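Local coordinates for protein chitinase A (Cycas revoluta, PDB 4R5E) that probably hydrolyses the beta-1,4 linkages of chitin as a plant class V, family 18 glycoside hydrolase, at residues V7-A12 against F326-N331; E120-Q125 against Q164-W169; Q275-G280 against A295-V300; N200-P205 against I255-V260. All coordinates share one frame; numbering follows the deposited sequence.

Interaction 1 closes the TIM barrel, pairing its first strand, 5-11, with its last, 324-328, so the other three contacts fall inside the span of chain it joins. Interaction 2 comes next along the sequence, then interactions 4 and 3. Interactions 1 and 2 lie with centres about 24 Å apart, yet both reach the bound allosamizoline, one from the first and last barrel strands, the other from the loop that follows strand 114-119. Interactions 3 and 4 are neighbours, centres about 16 Å apart, in and beside the insertion between strand 234-247 and helix 307-319; interaction 4 ties that insertion to the loop after strand 186-190. Interaction 3 is about 36 Å from interaction 2, centre to centre.

Interaction 1 (V7-A12 against F326-N331); sequences VGFWPA and FFWSVN. With AMI (allosamizoline), chain E; NAA (2-acetamido-2-deoxy-beta-D-allopyranose), chain B.
Phe-9 O accepts the shortest backbone bond between the segments, 2.8 Å from Val-330 N, whose N-H points almost straight at it (166°). It follows the parallel pairing of the first and last strands of the TIM barrel, in which Phe-327 N donates to Val-7 O and Phe-9 N to Phe-327 O, 3.0 Å away. Glycine suits position 8, since a CB there would collide with Val-330 CG1. In the barrel interior Phe-9 turns its edge toward the face of Phe-326 in an offset edge-to-face pair, Phe-9 CE1 3.6 Å from Phe-326 CD1, with the planes 72° apart. Phe-9 CB rests 3.3 Å from Trp-328 CE3 and buttresses the indole. CG anti to the backbone N (chi1 177°) carries that indole into the barrel interior, one face against allosamizoline C5, the other against Ser-329 CB across a cis peptide. Trp-328 NE1 donates to the acetamido oxygen O7 of the adjoining N-acetylallosamine, 2.9 Å away. A leucine at Trp-328 would probably cost the ligand its flat floor and leave O7 without this donor. Beyond the strand, Asn-331 ND2 donates to Ser-329 OG and lies 3.1 Å from Pro-11 CD.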
# COMPACT_ATOMS: atom_id res chain seq x y z
N VAL A 7 -9.06 1.55 -4.09
CA VAL A 7 -8.51 0.39 -3.40
C VAL A 7 -8.29 0.69 -1.92
O VAL A 7 -7.82 1.77 -1.56
CB VAL A 7 -7.19 -0.06 -4.06
CG1 VAL A 7 -6.55 -1.22 -3.31
CG2 VAL A 7 -7.41 -0.42 -5.52
N GLY A 8 -8.62 -0.27 -1.06
CA GLY A 8 -8.35 -0.14 0.38
C GLY A 8 -7.72 -1.41 0.91
O GLY A 8 -8.10 -2.50 0.52
N PHE A 9 -6.74 -1.25 1.81
CA PHE A 9 -6.11 -2.38 2.50
C PHE A 9 -6.62 -2.47 3.94
O PHE A 9 -6.57 -1.48 4.68
CB PHE A 9 -4.59 -2.22 2.54
CG PHE A 9 -3.93 -2.49 1.22
CD1 PHE A 9 -3.88 -1.51 0.23
CD2 PHE A 9 -3.35 -3.73 0.96
CE1 PHE A 9 -3.28 -1.77 -0.99
CE2 PHE A 9 -2.74 -3.99 -0.25
CZ PHE A 9 -2.70 -3.00 -1.23
N TRP A 10 -7.10 -3.65 4.32
CA TRP A 10 -7.51 -3.92 5.69
C TRP A 10 -6.52 -4.90 6.32
O TRP A 10 -6.37 -6.01 5.82
CB TRP A 10 -8.92 -4.51 5.75
CG TRP A 10 -9.32 -4.81 7.16
CD1 TRP A 10 -9.73 -3.91 8.10
CD2 TRP A 10 -9.28 -6.09 7.81
NE1 TRP A 10 -9.98 -4.56 9.29
CE2 TRP A 10 -9.71 -5.89 9.14
CE3 TRP A 10 -8.96 -7.39 7.40
CZ2 TRP A 10 -9.82 -6.93 10.06
CZ3 TRP A 10 -9.06 -8.43 8.32
CH2 TRP A 10 -9.50 -8.19 9.63
N PRO A 11 -5.84 -4.50 7.41
CA PRO A 11 -4.88 -5.39 8.05
C PRO A 11 -5.52 -6.24 9.14
O PRO A 11 -6.20 -5.71 10.04
CB PRO A 11 -3.85 -4.43 8.63
CG PRO A 11 -4.65 -3.20 8.95
CD PRO A 11 -5.91 -3.21 8.11
N ALA A 12 -5.30 -7.55 9.07
CA ALA A 12 -5.91 -8.49 10.02
C ALA A 12 -5.52 -8.23 11.47
O ALA A 12 -6.30 -8.58 12.37
CB ALA A 12 -5.58 -9.92 9.63
N PHE A 326 -5.04 3.91 -3.95
CA PHE A 326 -5.24 2.99 -2.82
C PHE A 326 -4.96 3.69 -1.51
O PHE A 326 -4.20 4.65 -1.46
CB PHE A 326 -4.43 1.68 -2.97
CG PHE A 326 -2.99 1.76 -2.53
CD1 PHE A 326 -2.64 1.74 -1.19
CD2 PHE A 326 -1.97 1.78 -3.48
CE1 PHE A 326 -1.32 1.78 -0.79
CE2 PHE A 326 -0.65 1.82 -3.09
CZ PHE A 326 -0.32 1.82 -1.74
N PHE A 327 -5.59 3.19 -0.45
CA PHE A 327 -5.34 3.63 0.91
C PHE A 327 -4.74 2.50 1.74
O PHE A 327 -5.29 1.40 1.77
CB PHE A 327 -6.65 4.07 1.56
CG PHE A 327 -7.15 5.40 1.09
CD1 PHE A 327 -6.49 6.57 1.44
CD2 PHE A 327 -8.30 5.49 0.33
CE1 PHE A 327 -6.96 7.81 1.02
CE2 PHE A 327 -8.78 6.73 -0.10
CZ PHE A 327 -8.11 7.88 0.26
N TRP A 328 -3.63 2.80 2.41
CA TRP A 328 -3.11 1.96 3.49
C TRP A 328 -3.18 2.77 4.78
O TRP A 328 -2.52 3.80 4.87
CB TRP A 328 -1.65 1.55 3.26
CG TRP A 328 -1.17 0.75 4.43
CD1 TRP A 328 -0.74 1.24 5.63
CD2 TRP A 328 -1.19 -0.68 4.56
NE1 TRP A 328 -0.47 0.20 6.50
CE2 TRP A 328 -0.74 -0.98 5.86
CE3 TRP A 328 -1.53 -1.73 3.71
CZ2 TRP A 328 -0.61 -2.29 6.32
CZ3 TRP A 328 -1.41 -3.02 4.16
CH2 TRP A 328 -0.96 -3.30 5.46
N SER A 329 -3.93 2.35 5.81
CA SER A 329 -4.82 1.17 5.82
C SER A 329 -6.15 1.60 6.43
O SER A 329 -6.20 2.53 7.23
CB SER A 329 -4.20 0.01 6.60
OG SER A 329 -3.91 0.36 7.95
N VAL A 330 -7.22 0.92 6.06
CA VAL A 330 -8.57 1.48 6.24
C VAL A 330 -9.02 1.58 7.70
O VAL A 330 -9.86 2.42 8.03
CB VAL A 330 -9.64 0.75 5.39
CG1 VAL A 330 -9.33 0.91 3.91
CG2 VAL A 330 -9.75 -0.73 5.78
N ASN A 331 -8.47 0.72 8.55
CA ASN A 331 -8.65 0.82 10.01
C ASN A 331 -8.16 2.12 10.63
O ASN A 331 -8.56 2.47 11.73
CB ASN A 331 -7.98 -0.36 10.73
CG ASN A 331 -6.47 -0.35 10.59
OD1 ASN A 331 -5.73 -0.31 11.58
ND2 ASN A 331 -6.00 -0.37 9.36
C1 AMI E . 3.14 -0.74 3.56
C2 AMI E . 3.38 -2.23 3.78
C3 AMI E . 2.89 -2.55 5.18
C4 AMI E . 3.10 -1.22 5.92
C5 AMI E . 2.65 -0.19 4.89
C6 AMI E . 3.04 1.28 5.12
C7 AMI E . 1.88 -1.96 2.13
C8 AMI E . 0.76 -3.48 0.59
C9 AMI E . 0.33 -1.06 0.49
N2 AMI E . 2.53 -2.84 2.75
N7 AMI E . 1.04 -2.16 1.13
O3 AMI E . 3.58 -3.67 5.75
O4 AMI E . 2.34 -1.12 7.12
O6 AMI E . 4.45 1.44 5.20
O7 AMI E . 2.10 -0.62 2.60
C1 NAA B . 2.80 -1.70 8.35
C2 NAA B . 2.08 -1.09 9.55
C3 NAA B . 2.42 -1.87 10.81
C4 NAA B . 2.22 -3.38 10.63
C5 NAA B . 2.90 -3.85 9.36
C6 NAA B . 2.65 -5.34 9.08
C7 NAA B . 1.62 1.33 9.44
C8 NAA B . 2.17 2.71 9.65
N2 NAA B . 2.45 0.31 9.70
O3 NAA B . 3.78 -1.61 11.17
O4 NAA B . 2.81 -4.10 11.73
O5 NAA B . 2.42 -3.07 8.26
O6 NAA B . 3.25 -5.70 7.83
O7 NAA B . 0.47 1.17 9.05

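Interaction 2 (E120-Q125 against Q164-W169); sequences EYPEPQ and QKLFPW. With AMI (allosamizoline), chain E.
Leu-166 is the first residue of 164-169 to meet 120-125, its branched end pushed into the bend at 121-123. Leu-166 CD1 lies 3.8 Å from Pro-122 O, CD2 is 4.3 Å from Tyr-121 CB, and Leu-166 CB faces Glu-123 CB at 4.1 Å. The bend is an inverse gamma turn centred on Pro-122, whose ring restricts phi as such a turn requires; Glu-123 N makes a weak bond to Tyr-121 O across it. A cis peptide then carries the chain to Phe-167. This ring has its CG opposite the carbonyl carbon (chi1 -63°), which turns the ring toward Tyr-121 and Glu-123, and Phe-167 CZ comes within 4.2 Å of Tyr-121 CD2. Glu-123 meets the same ring with its carboxylate group: Glu-123 CD is 3.7 Å from Phe-167 CE2, the two planes 63° apart. Its chain bends at chi2 (82°), so the CG methylene packs on the ring along with the carboxylate while CB meets Leu-166. An alanine in place of Glu-123 would probably leave CE2 and CZ of Phe-167 without their cover and the ring less firmly held on that side. At the start of the loop, Glu-120, the last residue of the family's DxDxE signature, brings OE2 to 3.2 Å from allosamizoline C2. The contact thus joins the loop between strand 114-119 and helix 125-149 to a small hairpin after strand 155-161; Tyr-161 of that strand meets Tyr-121 and Phe-167 edge-to-face, and Met-128 of the helix packs on both Leu-166 and Pro-122.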
# COMPACT_ATOMS: atom_id res chain seq x y z
N GLU A 120 9.02 -6.18 -0.32
CA GLU A 120 9.71 -4.89 -0.21
C GLU A 120 11.18 -5.11 0.16
O GLU A 120 11.51 -5.17 1.34
CB GLU A 120 8.98 -4.03 0.83
CG GLU A 120 7.50 -3.86 0.51
CD GLU A 120 6.74 -2.99 1.50
OE1 GLU A 120 7.38 -2.14 2.17
OE2 GLU A 120 5.51 -3.15 1.61
N TYR A 121 12.09 -5.24 -0.81
CA TYR A 121 11.84 -5.09 -2.26
C TYR A 121 12.66 -6.10 -3.03
O TYR A 121 13.64 -6.64 -2.49
CB TYR A 121 12.26 -3.70 -2.72
CG TYR A 121 11.63 -2.61 -1.92
CD1 TYR A 121 10.37 -2.12 -2.26
CD2 TYR A 121 12.26 -2.10 -0.80
CE1 TYR A 121 9.77 -1.14 -1.50
CE2 TYR A 121 11.68 -1.11 -0.05
CZ TYR A 121 10.44 -0.64 -0.40
OH TYR A 121 9.87 0.35 0.37
N PRO A 122 12.29 -6.36 -4.29
CA PRO A 122 13.05 -7.25 -5.16
C PRO A 122 14.33 -6.60 -5.68
O PRO A 122 14.46 -6.31 -6.86
CB PRO A 122 12.07 -7.56 -6.29
CG PRO A 122 11.21 -6.35 -6.36
CD PRO A 122 11.03 -5.94 -4.93
N GLU A 123 15.28 -6.40 -4.76
CA GLU A 123 16.60 -5.88 -5.09
C GLU A 123 17.59 -6.56 -4.14
O GLU A 123 17.22 -6.92 -3.02
CB GLU A 123 16.63 -4.35 -4.97
CG GLU A 123 16.27 -3.79 -3.60
CD GLU A 123 17.43 -3.79 -2.61
OE1 GLU A 123 18.59 -3.88 -3.04
OE2 GLU A 123 17.16 -3.69 -1.40
N PRO A 124 18.86 -6.72 -4.56
CA PRO A 124 19.51 -6.27 -5.80
C PRO A 124 19.12 -7.09 -7.03
O PRO A 124 18.11 -7.80 -6.99
CB PRO A 124 21.00 -6.39 -5.47
CG PRO A 124 21.06 -7.48 -4.46
CD PRO A 124 19.83 -7.31 -3.62
N GLN A 125 19.88 -6.96 -8.11
CA GLN A 125 19.51 -7.56 -9.40
C GLN A 125 19.14 -9.04 -9.30
O GLN A 125 18.16 -9.46 -9.90
CB GLN A 125 20.65 -7.37 -10.42
CG GLN A 125 20.37 -7.93 -11.81
CD GLN A 125 19.16 -7.31 -12.49
OE1 GLN A 125 18.85 -6.14 -12.30
NE2 GLN A 125 18.48 -8.10 -13.31
N GLN A 164 10.39 3.70 -10.08
CA GLN A 164 10.64 2.56 -10.96
C GLN A 164 12.04 1.97 -10.80
O GLN A 164 12.26 0.81 -11.11
CB GLN A 164 10.38 2.98 -12.42
CG GLN A 164 10.48 1.86 -13.45
CD GLN A 164 11.84 1.75 -14.12
OE1 GLN A 164 12.64 2.70 -14.13
NE2 GLN A 164 12.11 0.59 -14.72
N LYS A 165 12.98 2.78 -10.32
CA LYS A 165 14.36 2.36 -10.10
C LYS A 165 14.56 1.99 -8.64
O LYS A 165 14.10 2.70 -7.76
CB LYS A 165 15.33 3.51 -10.43
CG LYS A 165 15.17 4.12 -11.81
CD LYS A 165 15.68 3.21 -12.90
CE LYS A 165 15.63 3.92 -14.24
NZ LYS A 165 15.97 3.03 -15.38
N LEU A 166 15.25 0.88 -8.41
CA LEU A 166 15.66 0.49 -7.07
C LEU A 166 17.18 0.62 -7.00
O LEU A 166 17.89 -0.28 -7.44
CB LEU A 166 15.23 -0.96 -6.79
CG LEU A 166 13.71 -1.20 -6.78
CD1 LEU A 166 13.39 -2.69 -6.86
CD2 LEU A 166 13.08 -0.60 -5.53
N PHE A 167 17.72 1.73 -6.50
CA PHE A 167 16.99 2.91 -6.04
C PHE A 167 17.41 4.13 -6.88
O PHE A 167 18.47 4.10 -7.52
CB PHE A 167 17.25 3.10 -4.55
CG PHE A 167 16.74 1.96 -3.71
CD1 PHE A 167 15.41 1.90 -3.34
CD2 PHE A 167 17.59 0.93 -3.32
CE1 PHE A 167 14.92 0.85 -2.59
CE2 PHE A 167 17.11 -0.13 -2.57
CZ PHE A 167 15.77 -0.17 -2.20
N PRO A 168 16.60 5.20 -6.90
CA PRO A 168 16.90 6.29 -7.84
C PRO A 168 18.27 6.96 -7.63
O PRO A 168 18.88 7.41 -8.60
CB PRO A 168 15.74 7.28 -7.64
CG PRO A 168 15.04 6.86 -6.39
CD PRO A 168 15.35 5.42 -6.16
N TRP A 169 18.74 7.00 -6.39
CA TRP A 169 20.05 7.58 -6.06
C TRP A 169 21.22 6.60 -6.32
O TRP A 169 22.37 7.02 -6.43
CB TRP A 169 20.07 8.05 -4.59
CG TRP A 169 19.92 6.94 -3.57
CD1 TRP A 169 20.92 6.19 -3.02
CD2 TRP A 169 18.70 6.46 -2.98
NE1 TRP A 169 20.40 5.28 -2.13
CE2 TRP A 169 19.04 5.43 -2.09
CE3 TRP A 169 17.35 6.81 -3.13
CZ2 TRP A 169 18.08 4.73 -1.34
CZ3 TRP A 169 16.40 6.12 -2.38
CH2 TRP A 169 16.77 5.09 -1.50
C1 AMI E . 3.14 -0.74 3.56
C2 AMI E . 3.38 -2.23 3.78
C3 AMI E . 2.89 -2.55 5.18
C4 AMI E . 3.10 -1.22 5.92
C5 AMI E . 2.65 -0.19 4.89
C6 AMI E . 3.04 1.28 5.12
C7 AMI E . 1.88 -1.96 2.13
C8 AMI E . 0.76 -3.48 0.59
C9 AMI E . 0.33 -1.06 0.49
N2 AMI E . 2.53 -2.84 2.75
N7 AMI E . 1.04 -2.16 1.13
O3 AMI E . 3.58 -3.67 5.75
O4 AMI E . 2.34 -1.12 7.12
O6 AMI E . 4.45 1.44 5.20
O7 AMI E . 2.10 -0.62 2.60

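Interaction 3 (Q275-G280 against A295-V300); sequences QNFIRG and AYKDNV
Ile-278 and Ala-295 mark the nearest backbone approach, CA to CA 7.1 Å, where the end of helix 271-279 passes over strand 292-297 with the local axes 48° apart. The helix ends at Arg-279, and Gly-280 is the first residue outside it, while the strand turns back through a type II' turn from Lys-297 to Val-300, closed in both directions by backbone bonds between those two residues. Phe-277 bridges the gap. With CG opposite the backbone N (chi1 -173°), its ring leaves the helix and lays its far edge against the hairpin beside the turn. Phe-277 CE2 lies 3.6 Å from Ala-295 O and its CZ 3.7 Å from Val-300 O, both oxygens near the ring plane, so the slightly positive C-H edge faces carbonyl oxygens. Val-300 CG1 and Lys-297 CB also touch the ring, CG1 of Val-300 at 3.7 Å from Phe-277 CZ. The small Ala-295 lets the helix come close, its CB packing against both Phe-277 and Ile-278. This helix-on-hairpin packing belongs to the alpha+beta insertion that class V chitinases carry between the seventh strand of the TIM barrel, 234-247, and the helix that follows it, here 307-319. Val-302 and Tyr-304 of strand 300-304 extend the apolar surface beneath the helix. At the solvent side Lys-297 stretches along the helix end, and its NZ donates to Gly-280 O at 2.8 Å from above the carbonyl plane; a helix C-terminus, with its partial negative charge, would probably favour the lysine ammonium. Water 1 accepts a second bond from Lys-297 NZ, at 2.8 Å, and donates in turn to Phe-277 O.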
# COMPACT_ATOMS: atom_id res chain seq x y z
N GLN A 275 -6.96 13.36 13.96
CA GLN A 275 -8.17 14.16 14.17
C GLN A 275 -8.36 14.45 15.66
O GLN A 275 -8.71 15.58 16.04
CB GLN A 275 -9.41 13.47 13.59
CG GLN A 275 -9.38 13.25 12.08
CD GLN A 275 -9.19 14.53 11.30
OE1 GLN A 275 -10.17 15.20 10.96
NE2 GLN A 275 -7.95 14.87 11.00
N ASN A 276 -8.12 13.45 16.50
CA ASN A 276 -8.19 13.64 17.95
C ASN A 276 -7.14 14.64 18.44
O ASN A 276 -7.42 15.48 19.30
CB ASN A 276 -7.99 12.31 18.68
CG ASN A 276 -9.11 11.32 18.41
OD1 ASN A 276 -10.21 11.70 18.02
ND2 ASN A 276 -8.82 10.05 18.62
N PHE A 277 -5.93 14.54 17.88
CA PHE A 277 -4.83 15.46 18.18
C PHE A 277 -5.25 16.92 17.92
O PHE A 277 -5.04 17.81 18.75
CB PHE A 277 -3.62 15.05 17.32
CG PHE A 277 -2.34 15.78 17.61
CD1 PHE A 277 -1.83 15.88 18.90
CD2 PHE A 277 -1.58 16.29 16.56
CE1 PHE A 277 -0.63 16.53 19.14
CE2 PHE A 277 -0.37 16.92 16.79
CZ PHE A 277 0.11 17.04 18.09
N ILE A 278 -5.88 17.14 16.77
CA ILE A 278 -6.36 18.47 16.40
C ILE A 278 -7.51 18.93 17.31
O ILE A 278 -7.51 20.07 17.78
CB ILE A 278 -6.78 18.50 14.91
CG1 ILE A 278 -5.56 18.30 14.02
CG2 ILE A 278 -7.47 19.82 14.56
CD1 ILE A 278 -5.89 17.89 12.60
N ARG A 279 -8.47 18.05 17.57
CA ARG A 279 -9.57 18.41 18.48
C ARG A 279 -9.07 18.70 19.90
O ARG A 279 -9.66 19.52 20.61
CB ARG A 279 -10.66 17.33 18.49
CG ARG A 279 -11.73 17.56 17.42
CD ARG A 279 -12.88 16.57 17.49
NE ARG A 279 -12.59 15.40 16.67
CZ ARG A 279 -12.09 14.25 17.10
NH1 ARG A 279 -11.87 13.29 16.22
NH2 ARG A 279 -11.83 14.04 18.39
N GLY A 280 -7.95 18.09 20.28
CA GLY A 280 -7.32 18.34 21.57
C GLY A 280 -6.37 19.52 21.60
O GLY A 280 -5.66 19.70 22.59
N ALA A 295 0.40 18.88 11.62
CA ALA A 295 -0.24 19.39 12.82
C ALA A 295 0.73 19.30 13.97
O ALA A 295 1.51 18.35 14.04
CB ALA A 295 -1.50 18.60 13.12
N TYR A 296 0.67 20.28 14.87
CA TYR A 296 1.59 20.30 15.99
C TYR A 296 0.94 20.84 17.26
O TYR A 296 -0.01 21.63 17.21
CB TYR A 296 2.84 21.13 15.66
CG TYR A 296 2.53 22.57 15.32
CD1 TYR A 296 2.23 22.95 14.02
CD2 TYR A 296 2.53 23.55 16.31
CE1 TYR A 296 1.94 24.27 13.71
CE2 TYR A 296 2.24 24.86 16.01
CZ TYR A 296 1.94 25.22 14.71
OH TYR A 296 1.66 26.53 14.41
N LYS A 297 1.47 20.39 18.38
CA LYS A 297 1.07 20.85 19.68
C LYS A 297 2.25 20.60 20.61
O LYS A 297 2.78 19.50 20.64
CB LYS A 297 -0.15 20.07 20.16
CG LYS A 297 -0.70 20.56 21.48
CD LYS A 297 -1.99 19.83 21.83
CE LYS A 297 -1.99 19.34 23.25
NZ LYS A 297 -3.23 18.57 23.54
N ASP A 298 2.66 21.63 21.35
CA ASP A 298 3.82 21.52 22.22
C ASP A 298 4.99 20.91 21.43
O ASP A 298 5.36 21.47 20.40
CB ASP A 298 3.45 20.76 23.50
CG ASP A 298 2.35 21.48 24.29
OD1 ASP A 298 2.40 22.72 24.37
OD2 ASP A 298 1.43 20.80 24.81
N ASN A 299 5.54 19.79 21.88
CA ASN A 299 6.70 19.20 21.20
C ASN A 299 6.39 18.06 20.22
O ASN A 299 7.29 17.36 19.80
CB ASN A 299 7.75 18.73 22.23
CG ASN A 299 7.30 17.52 23.03
OD1 ASN A 299 6.11 17.34 23.28
ND2 ASN A 299 8.26 16.69 23.43
N VAL A 300 5.12 17.90 19.84
CA VAL A 300 4.72 16.83 18.92
C VAL A 300 4.29 17.41 17.58
O VAL A 300 3.50 18.35 17.52
CB VAL A 300 3.58 15.98 19.53
CG1 VAL A 300 3.09 14.93 18.53
CG2 VAL A 300 4.06 15.30 20.80
O HOH W 1 -4.27 17.08 21.37

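Interaction 4 (N200-P205 against I255-V260); sequences NFTGAP and IGAPAV
Thr-202 meets the facing chain through both its backbone and its hydroxyl. Its N donates to Ala-257 O at 2.9 Å, in the carbonyl plane, and its O accepts from Gly-256 N, also at 2.9 Å but from above the plane. With OG1 held between the backbone N and the carbonyl carbon (chi1 63°), the hydroxyl comes 3.1 Å from Ala-257 N, which donates to it; Gly-256 N adds a weak bond. One hydroxyl thus takes the N-H of Ala-257 and also bonds to Gly-254 O, which suits a threonine here. Farther along, Ala-259 N donates to Asn-200 O at 2.9 Å, and Phe-201 CA sends a C-H toward Ala-257 O, 3.1 Å away. Gly-256 has a positive phi (90°) at which a CB would jam against the preceding carbonyl. Packing is light around these bonds: Ile-255 CG2 reaches Gly-203 CA at 4.2 Å, and Ala-259 CB covers the peptide carbonyl of Asn-200. Trp-301 of strand 300-304 lies against both Thr-202 and Ile-255. The two segments run nearly antiparallel with a single beta bridge, Phe-201 to Pro-258, a loop-to-loop seam by which the alpha+beta insertion of a class V chitinase meets the loop after barrel strand 186-190.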
# COMPACT_ATOMS: atom_id res chain seq x y z
N ASN A 200 16.27 13.69 11.61
CA ASN A 200 16.19 14.66 12.71
C ASN A 200 15.65 16.04 12.27
O ASN A 200 16.01 17.07 12.84
CB ASN A 200 17.53 14.78 13.45
CG ASN A 200 18.68 15.23 12.55
OD1 ASN A 200 18.48 15.93 11.56
ND2 ASN A 200 19.89 14.82 12.91
N PHE A 201 14.78 16.04 11.26
CA PHE A 201 14.06 17.24 10.86
C PHE A 201 12.69 16.83 10.32
O PHE A 201 12.56 15.77 9.71
CB PHE A 201 14.84 18.04 9.81
CG PHE A 201 15.44 17.19 8.74
CD1 PHE A 201 16.73 16.69 8.87
CD2 PHE A 201 14.72 16.87 7.59
CE1 PHE A 201 17.29 15.90 7.89
CE2 PHE A 201 15.28 16.08 6.60
CZ PHE A 201 16.56 15.59 6.75
N THR A 202 11.69 17.68 10.54
CA THR A 202 10.34 17.37 10.08
C THR A 202 10.25 17.52 8.57
O THR A 202 10.98 18.32 7.97
CB THR A 202 9.28 18.28 10.72
OG1 THR A 202 9.52 19.64 10.33
CG2 THR A 202 9.30 18.17 12.24
N GLY A 203 9.34 16.76 7.96
CA GLY A 203 9.14 16.80 6.52
C GLY A 203 7.79 16.23 6.16
O GLY A 203 7.09 15.69 7.02
N ALA A 204 7.43 16.35 4.89
CA ALA A 204 6.16 15.83 4.38
C ALA A 204 6.34 14.37 3.98
O ALA A 204 6.97 14.09 2.97
CB ALA A 204 5.69 16.64 3.19
N PRO A 205 5.78 13.43 4.76
CA PRO A 205 6.08 12.02 4.49
C PRO A 205 5.59 11.48 3.15
O PRO A 205 6.14 10.49 2.67
CB PRO A 205 5.38 11.27 5.63
CG PRO A 205 5.08 12.29 6.66
CD PRO A 205 4.91 13.59 5.94
N ILE A 255 7.76 22.86 8.41
CA ILE A 255 8.52 21.82 7.71
C ILE A 255 10.00 22.19 7.74
O ILE A 255 10.36 23.35 7.53
CB ILE A 255 8.01 21.64 6.26
CG1 ILE A 255 6.64 20.94 6.29
CG2 ILE A 255 9.00 20.85 5.42
CD1 ILE A 255 5.96 20.82 4.95
N GLY A 256 10.84 21.21 8.04
CA GLY A 256 12.29 21.42 8.17
C GLY A 256 12.72 21.78 9.58
O GLY A 256 13.90 22.08 9.80
N ALA A 257 11.80 21.73 10.54
CA ALA A 257 12.15 22.06 11.92
C ALA A 257 12.99 20.93 12.52
O ALA A 257 12.80 19.77 12.16
CB ALA A 257 10.90 22.28 12.76
N PRO A 258 13.94 21.28 13.41
CA PRO A 258 14.77 20.23 14.01
C PRO A 258 13.97 19.33 14.95
O PRO A 258 13.07 19.80 15.64
CB PRO A 258 15.84 21.03 14.79
CG PRO A 258 15.25 22.38 14.99
CD PRO A 258 14.35 22.63 13.82
N ALA A 259 14.30 18.04 14.95
CA ALA A 259 13.60 17.04 15.75
C ALA A 259 14.58 16.16 16.52
O ALA A 259 15.76 16.09 16.17
CB ALA A 259 12.72 16.19 14.86
N VAL A 260 14.07 15.49 17.55
CA VAL A 260 14.90 14.69 18.45
C VAL A 260 14.41 13.25 18.69
O VAL A 260 14.81 12.61 19.66
CB VAL A 260 15.07 15.40 19.81
CG1 VAL A 260 15.92 16.65 19.64
CG2 VAL A 260 13.71 15.74 20.42